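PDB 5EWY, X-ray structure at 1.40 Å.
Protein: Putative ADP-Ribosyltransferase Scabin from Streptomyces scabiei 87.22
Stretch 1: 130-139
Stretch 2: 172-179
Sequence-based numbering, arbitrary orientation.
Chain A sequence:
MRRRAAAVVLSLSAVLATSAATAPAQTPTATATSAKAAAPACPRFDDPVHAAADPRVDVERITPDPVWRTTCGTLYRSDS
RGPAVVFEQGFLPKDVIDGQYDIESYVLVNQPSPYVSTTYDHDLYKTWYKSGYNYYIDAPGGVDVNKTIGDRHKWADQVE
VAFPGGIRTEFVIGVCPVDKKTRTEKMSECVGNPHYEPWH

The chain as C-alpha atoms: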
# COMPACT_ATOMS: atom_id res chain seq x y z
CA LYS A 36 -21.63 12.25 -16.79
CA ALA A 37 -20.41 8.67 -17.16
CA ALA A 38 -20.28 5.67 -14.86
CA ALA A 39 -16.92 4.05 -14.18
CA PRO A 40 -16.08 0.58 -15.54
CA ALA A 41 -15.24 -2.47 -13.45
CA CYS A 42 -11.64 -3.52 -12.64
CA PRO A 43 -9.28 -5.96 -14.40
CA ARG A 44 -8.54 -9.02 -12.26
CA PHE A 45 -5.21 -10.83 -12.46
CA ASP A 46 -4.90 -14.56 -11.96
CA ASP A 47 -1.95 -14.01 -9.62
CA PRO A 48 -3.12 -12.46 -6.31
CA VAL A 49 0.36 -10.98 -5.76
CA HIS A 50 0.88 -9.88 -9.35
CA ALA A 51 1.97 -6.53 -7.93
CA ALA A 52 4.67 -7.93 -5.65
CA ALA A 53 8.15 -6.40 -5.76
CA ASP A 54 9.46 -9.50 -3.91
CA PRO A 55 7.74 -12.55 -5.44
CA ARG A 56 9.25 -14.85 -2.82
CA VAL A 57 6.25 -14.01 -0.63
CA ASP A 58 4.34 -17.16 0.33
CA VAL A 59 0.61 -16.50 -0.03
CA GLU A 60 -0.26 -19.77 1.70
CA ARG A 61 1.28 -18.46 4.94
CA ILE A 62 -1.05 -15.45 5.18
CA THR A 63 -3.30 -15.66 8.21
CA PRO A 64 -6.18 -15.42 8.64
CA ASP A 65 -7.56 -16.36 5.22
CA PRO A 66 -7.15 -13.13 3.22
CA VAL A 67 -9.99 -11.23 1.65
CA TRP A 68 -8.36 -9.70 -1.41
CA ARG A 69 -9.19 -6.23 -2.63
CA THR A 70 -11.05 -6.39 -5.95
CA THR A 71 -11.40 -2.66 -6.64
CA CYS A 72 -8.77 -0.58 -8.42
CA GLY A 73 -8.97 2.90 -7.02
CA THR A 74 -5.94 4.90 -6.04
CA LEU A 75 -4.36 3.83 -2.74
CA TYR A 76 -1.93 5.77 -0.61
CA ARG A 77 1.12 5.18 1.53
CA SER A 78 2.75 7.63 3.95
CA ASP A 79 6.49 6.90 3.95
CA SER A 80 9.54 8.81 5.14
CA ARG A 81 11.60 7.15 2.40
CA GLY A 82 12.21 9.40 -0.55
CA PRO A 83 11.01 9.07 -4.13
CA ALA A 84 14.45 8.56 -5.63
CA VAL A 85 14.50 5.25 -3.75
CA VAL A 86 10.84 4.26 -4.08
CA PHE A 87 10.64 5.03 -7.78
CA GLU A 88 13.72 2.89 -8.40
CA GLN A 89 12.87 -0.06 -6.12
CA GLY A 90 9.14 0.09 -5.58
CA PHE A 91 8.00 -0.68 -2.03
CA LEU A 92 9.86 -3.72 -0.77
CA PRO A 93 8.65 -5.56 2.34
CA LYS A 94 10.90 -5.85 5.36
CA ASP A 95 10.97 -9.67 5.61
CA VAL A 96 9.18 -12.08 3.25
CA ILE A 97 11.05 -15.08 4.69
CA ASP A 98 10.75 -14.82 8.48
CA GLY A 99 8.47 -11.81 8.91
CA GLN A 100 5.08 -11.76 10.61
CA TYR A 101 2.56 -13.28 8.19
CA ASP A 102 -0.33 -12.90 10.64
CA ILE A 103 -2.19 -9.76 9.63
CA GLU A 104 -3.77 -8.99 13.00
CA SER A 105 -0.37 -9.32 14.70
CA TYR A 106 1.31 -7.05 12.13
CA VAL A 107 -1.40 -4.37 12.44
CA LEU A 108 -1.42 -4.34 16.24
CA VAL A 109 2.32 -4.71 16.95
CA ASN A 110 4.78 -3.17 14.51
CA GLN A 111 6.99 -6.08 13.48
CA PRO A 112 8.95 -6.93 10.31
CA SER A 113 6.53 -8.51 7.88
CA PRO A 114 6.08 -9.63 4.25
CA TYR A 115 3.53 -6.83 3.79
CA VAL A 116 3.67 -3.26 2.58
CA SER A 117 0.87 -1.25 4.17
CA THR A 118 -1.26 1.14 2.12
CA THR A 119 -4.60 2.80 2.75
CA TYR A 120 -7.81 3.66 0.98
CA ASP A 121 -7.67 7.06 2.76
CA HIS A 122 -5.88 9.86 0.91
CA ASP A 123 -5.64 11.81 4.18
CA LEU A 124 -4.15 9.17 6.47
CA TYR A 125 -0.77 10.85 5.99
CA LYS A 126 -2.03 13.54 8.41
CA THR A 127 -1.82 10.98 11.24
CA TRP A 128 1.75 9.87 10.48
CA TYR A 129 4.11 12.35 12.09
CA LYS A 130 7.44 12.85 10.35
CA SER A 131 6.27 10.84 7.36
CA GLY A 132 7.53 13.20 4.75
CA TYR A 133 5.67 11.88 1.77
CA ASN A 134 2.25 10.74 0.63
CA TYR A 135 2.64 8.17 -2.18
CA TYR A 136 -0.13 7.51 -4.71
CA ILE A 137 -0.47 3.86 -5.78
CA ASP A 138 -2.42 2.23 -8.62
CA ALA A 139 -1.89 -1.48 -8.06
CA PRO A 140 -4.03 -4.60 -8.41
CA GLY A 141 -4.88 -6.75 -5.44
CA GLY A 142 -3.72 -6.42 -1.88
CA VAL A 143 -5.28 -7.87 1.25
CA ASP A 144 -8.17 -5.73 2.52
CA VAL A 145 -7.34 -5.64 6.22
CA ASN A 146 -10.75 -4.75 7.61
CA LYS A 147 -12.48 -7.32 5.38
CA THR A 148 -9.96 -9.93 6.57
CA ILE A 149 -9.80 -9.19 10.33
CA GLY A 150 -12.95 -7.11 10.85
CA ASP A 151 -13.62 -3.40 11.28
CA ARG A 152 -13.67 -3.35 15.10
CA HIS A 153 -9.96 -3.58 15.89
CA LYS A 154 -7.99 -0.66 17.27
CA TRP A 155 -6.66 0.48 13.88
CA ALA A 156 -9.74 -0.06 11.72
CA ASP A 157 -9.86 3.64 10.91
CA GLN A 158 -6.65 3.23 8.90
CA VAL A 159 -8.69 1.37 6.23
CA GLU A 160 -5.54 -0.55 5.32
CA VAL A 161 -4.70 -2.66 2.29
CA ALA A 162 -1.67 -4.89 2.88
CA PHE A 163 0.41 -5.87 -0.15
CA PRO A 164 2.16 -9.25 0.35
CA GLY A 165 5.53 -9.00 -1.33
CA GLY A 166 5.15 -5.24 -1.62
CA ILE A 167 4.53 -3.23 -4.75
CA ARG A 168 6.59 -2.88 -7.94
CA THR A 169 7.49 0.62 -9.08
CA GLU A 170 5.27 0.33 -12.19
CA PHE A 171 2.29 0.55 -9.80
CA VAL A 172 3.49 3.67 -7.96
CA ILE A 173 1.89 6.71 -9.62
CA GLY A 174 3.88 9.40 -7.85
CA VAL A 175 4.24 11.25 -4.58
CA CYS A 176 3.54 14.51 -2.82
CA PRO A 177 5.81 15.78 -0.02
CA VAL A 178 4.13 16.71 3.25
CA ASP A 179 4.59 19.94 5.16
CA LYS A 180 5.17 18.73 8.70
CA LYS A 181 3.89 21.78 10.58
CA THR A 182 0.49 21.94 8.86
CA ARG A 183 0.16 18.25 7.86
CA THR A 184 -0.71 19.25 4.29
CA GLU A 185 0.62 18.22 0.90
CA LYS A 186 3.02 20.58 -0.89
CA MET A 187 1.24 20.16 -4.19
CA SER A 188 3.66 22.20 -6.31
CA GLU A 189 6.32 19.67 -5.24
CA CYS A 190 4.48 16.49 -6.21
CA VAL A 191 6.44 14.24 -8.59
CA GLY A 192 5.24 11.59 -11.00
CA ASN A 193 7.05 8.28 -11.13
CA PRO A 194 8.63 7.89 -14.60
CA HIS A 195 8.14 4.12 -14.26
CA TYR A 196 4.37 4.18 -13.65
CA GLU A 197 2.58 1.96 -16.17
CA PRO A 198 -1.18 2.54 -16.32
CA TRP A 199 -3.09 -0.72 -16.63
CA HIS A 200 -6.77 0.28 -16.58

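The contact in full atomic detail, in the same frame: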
# COMPACT_ATOMS: atom_id res chain seq x y z
N LYS A 130 6.17 13.02 11.03
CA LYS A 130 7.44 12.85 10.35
C LYS A 130 7.32 11.93 9.13
O LYS A 130 8.32 11.39 8.67
N SER A 131 6.18 11.66 8.57
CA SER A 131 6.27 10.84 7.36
C SER A 131 6.28 11.95 6.34
O SER A 131 5.36 12.67 6.23
CB SER A 131 5.11 9.86 7.15
OG SER A 131 5.46 8.72 6.35
N GLY A 132 7.35 12.13 5.65
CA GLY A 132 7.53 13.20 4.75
C GLY A 132 6.85 13.14 3.42
O GLY A 132 6.87 14.13 2.78
N TYR A 133 6.30 11.99 3.04
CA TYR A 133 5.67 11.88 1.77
C TYR A 133 4.38 11.09 1.78
O TYR A 133 4.22 10.20 2.52
CB TYR A 133 6.64 11.13 0.85
CG TYR A 133 7.99 11.80 0.66
CD1 TYR A 133 8.17 12.76 -0.26
CD2 TYR A 133 9.06 11.45 1.44
CE1 TYR A 133 9.39 13.38 -0.41
CE2 TYR A 133 10.25 12.08 1.30
CZ TYR A 133 10.40 13.03 0.36
OH TYR A 133 11.59 13.64 0.20
N ASN A 134 3.48 11.49 0.89
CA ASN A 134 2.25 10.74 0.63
C ASN A 134 2.37 10.18 -0.79
O ASN A 134 2.29 10.92 -1.77
CB ASN A 134 1.04 11.68 0.77
CG ASN A 134 -0.26 10.93 0.90
OD1 ASN A 134 -0.33 9.84 1.49
ND2 ASN A 134 -1.34 11.52 0.34
N TYR A 135 2.56 8.87 -0.90
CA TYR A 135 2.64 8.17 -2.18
C TYR A 135 1.27 7.74 -2.67
O TYR A 135 0.39 7.39 -1.88
CB TYR A 135 3.55 6.95 -2.07
CG TYR A 135 5.01 7.31 -1.94
CD1 TYR A 135 5.60 7.51 -0.70
CD2 TYR A 135 5.81 7.41 -3.06
CE1 TYR A 135 6.95 7.84 -0.59
CE2 TYR A 135 7.13 7.74 -2.98
CZ TYR A 135 7.71 7.95 -1.74
OH TYR A 135 9.04 8.28 -1.72
N TYR A 136 1.10 7.83 -3.99
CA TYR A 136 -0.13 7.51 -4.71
C TYR A 136 0.14 6.24 -5.51
O TYR A 136 1.15 6.15 -6.22
CB TYR A 136 -0.48 8.66 -5.68
CG TYR A 136 -0.91 9.95 -5.03
CD1 TYR A 136 -0.13 10.58 -4.06
CD2 TYR A 136 -2.12 10.52 -5.33
CE1 TYR A 136 -0.53 11.74 -3.48
CE2 TYR A 136 -2.54 11.67 -4.71
CZ TYR A 136 -1.74 12.27 -3.76
OH TYR A 136 -2.17 13.43 -3.19
N ILE A 137 -0.71 5.23 -5.32
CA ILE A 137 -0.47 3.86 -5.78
C ILE A 137 -1.66 3.41 -6.62
O ILE A 137 -2.82 3.62 -6.23
CB ILE A 137 -0.27 2.94 -4.57
CG1 ILE A 137 1.03 3.33 -3.88
CG2 ILE A 137 -0.26 1.45 -4.95
CD1 ILE A 137 1.15 2.82 -2.46
N ASP A 138 -1.37 2.78 -7.76
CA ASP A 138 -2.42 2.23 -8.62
C ASP A 138 -1.99 0.80 -8.91
O ASP A 138 -1.25 0.53 -9.86
CB ASP A 138 -2.58 3.07 -9.88
CG ASP A 138 -3.56 2.47 -10.88
OD1 ASP A 138 -4.45 1.68 -10.48
OD2 ASP A 138 -3.46 2.81 -12.07
N ALA A 139 -2.39 -0.12 -8.03
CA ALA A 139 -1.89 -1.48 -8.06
C ALA A 139 -3.04 -2.45 -7.90
O ALA A 139 -3.98 -2.16 -7.14
CB ALA A 139 -0.91 -1.73 -6.89
N VAL A 172 3.40 2.46 -8.77
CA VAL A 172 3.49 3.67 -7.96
C VAL A 172 3.30 4.85 -8.92
O VAL A 172 4.12 5.09 -9.81
CB VAL A 172 4.82 3.76 -7.21
CG1 VAL A 172 4.89 5.07 -6.45
CG2 VAL A 172 4.94 2.57 -6.25
N ILE A 173 2.20 5.59 -8.74
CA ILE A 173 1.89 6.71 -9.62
C ILE A 173 2.89 7.84 -9.43
O ILE A 173 3.39 8.42 -10.39
CB ILE A 173 0.48 7.25 -9.36
CG1 ILE A 173 -0.60 6.17 -9.50
CG2 ILE A 173 0.22 8.39 -10.31
CD1 ILE A 173 -1.89 6.59 -8.85
N GLY A 174 3.15 8.19 -8.17
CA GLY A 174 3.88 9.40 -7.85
C GLY A 174 3.77 9.68 -6.37
O GLY A 174 3.38 8.81 -5.60
N VAL A 175 4.12 10.91 -5.99
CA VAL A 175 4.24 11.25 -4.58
C VAL A 175 4.02 12.74 -4.41
O VAL A 175 4.34 13.54 -5.29
CB VAL A 175 5.65 10.83 -4.07
CG1 VAL A 175 6.76 11.70 -4.70
CG2 VAL A 175 5.75 10.92 -2.53
N CYS A 176 3.55 13.12 -3.23
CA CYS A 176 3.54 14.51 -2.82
C CYS A 176 4.25 14.64 -1.47
O CYS A 176 3.89 13.92 -0.51
CB CYS A 176 2.10 15.06 -2.68
SG CYS A 176 1.18 15.14 -4.23
N PRO A 177 5.20 15.55 -1.34
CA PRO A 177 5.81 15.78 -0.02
C PRO A 177 4.81 16.45 0.91
O PRO A 177 3.88 17.14 0.48
CB PRO A 177 6.97 16.73 -0.32
CG PRO A 177 7.08 16.81 -1.76
CD PRO A 177 5.76 16.45 -2.36
N VAL A 178 5.05 16.27 2.21
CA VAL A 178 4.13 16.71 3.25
C VAL A 178 4.81 17.79 4.07
O VAL A 178 5.93 17.60 4.57
CB VAL A 178 3.68 15.54 4.15
CG1 VAL A 178 2.83 16.05 5.31
CG2 VAL A 178 2.91 14.52 3.34
N ASP A 179 4.12 18.90 4.26
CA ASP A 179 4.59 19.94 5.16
C ASP A 179 4.29 19.50 6.58
O ASP A 179 3.13 19.37 6.96
CB ASP A 179 3.89 21.25 4.89
CG ASP A 179 4.35 22.34 5.85
OD1 ASP A 179 5.57 22.60 5.92
OD2 ASP A 179 3.51 22.85 6.61
O HOH W 1 6.28 15.65 6.81

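Two strands of Scabin, one beginning at Tyr-133 and one spanning 172-179, lie side by side as antiparallel neighbours in a sheet, their N-to-C directions 159° apart and their axes approaching to 4.6 Å. The contact buries 681 Å² summed over both stretches.

Backbone hydrogen bonds set the register. Asn-134 pairs with Cys-176 in both directions: Asn-134 N donates to Cys-176 O at 2.8 Å, nearly straight at 177°, and Cys-176 N returns a bond to Asn-134 O at 2.9 Å. Two residues along each strand, past the Tyr-133/Pro-177 pair, Val-178 N donates to Gly-132 O at 2.9 Å, so the ladder continues into the loop that precedes Tyr-133. In the other direction, Tyr-136 N donates to Gly-174 O at 3.0 Å and 179°. Tyr-136 O then accepts from two amides, Ile-173 N at 2.8 Å, bent to 136°, and Gly-174 N at 3.5 Å, a weak bond. This shared acceptor marks a beta bulge, where the register shifts by one residue between Tyr-136 and Ile-137. Ile-173 is the extra residue; its phi/psi of -69/-47 departs from extended geometry, and Ile-137 pairs with Val-172 instead, their CA atoms 4.5 Å apart.

Between these bonds, at the non-hydrogen-bonded pairs, the strands draw closer, with CA-CA distances of 4.3 Å for Tyr-133 and Pro-177 and 4.2 Å for Tyr-135 and Val-175. Here CA-H groups point at carbonyl oxygens already engaged by amides: Pro-177 CA lies 3.4 Å from Gly-132 O, and Val-175 CA lies 3.4 Å from Asn-134 O. Pro-177, which has no amide hydrogen, sits at a non-hydrogen-bonded pair, so it costs this ladder no bond.

Apolar packing dominates the face that carries Tyr-133, Tyr-135, Ile-137, Val-172, Val-175 and Pro-177. Val-175 is central: its CG2 methyl sits over the face of the Tyr-135 ring, 3.4 Å from the centroid and 9° off the normal, a CH-pi contact, and the same CG2 is 3.5 Å from Tyr-133 CB. One methyl therefore touches two tyrosines that are neighbours along the same face. Tyr-133 CE1 also approaches Pro-177 CB at 4.1 Å, while Tyr-135 CD2 meets Val-172 CG1 at 4.2 Å.

Asn-134, Tyr-136 and Cys-176 direct their side chains to the other face. Gly-174, opposite Tyr-136, adds no side chain there. The Tyr-136 ring lies beside Cys-176, with CE1 3.9 Å from SG; the sulfur approaches the ring obliquely, 4.7 Å from its centroid. Cys-176 is covalently bonded elsewhere in the structure. At the bulge, Ile-173 points toward stretch 1, with its CD1 4.0 Å from Tyr-136 CB and its CG1 3.7 Å from Asp-138 CB, so the aspartate meets it through carbon while its carboxylate is hydrogen-bonded elsewhere in the structure.

A water bridges the far end of the ladder, donating to Ser-131 O at 3.2 Å and to Val-178 O at 3.0 Å.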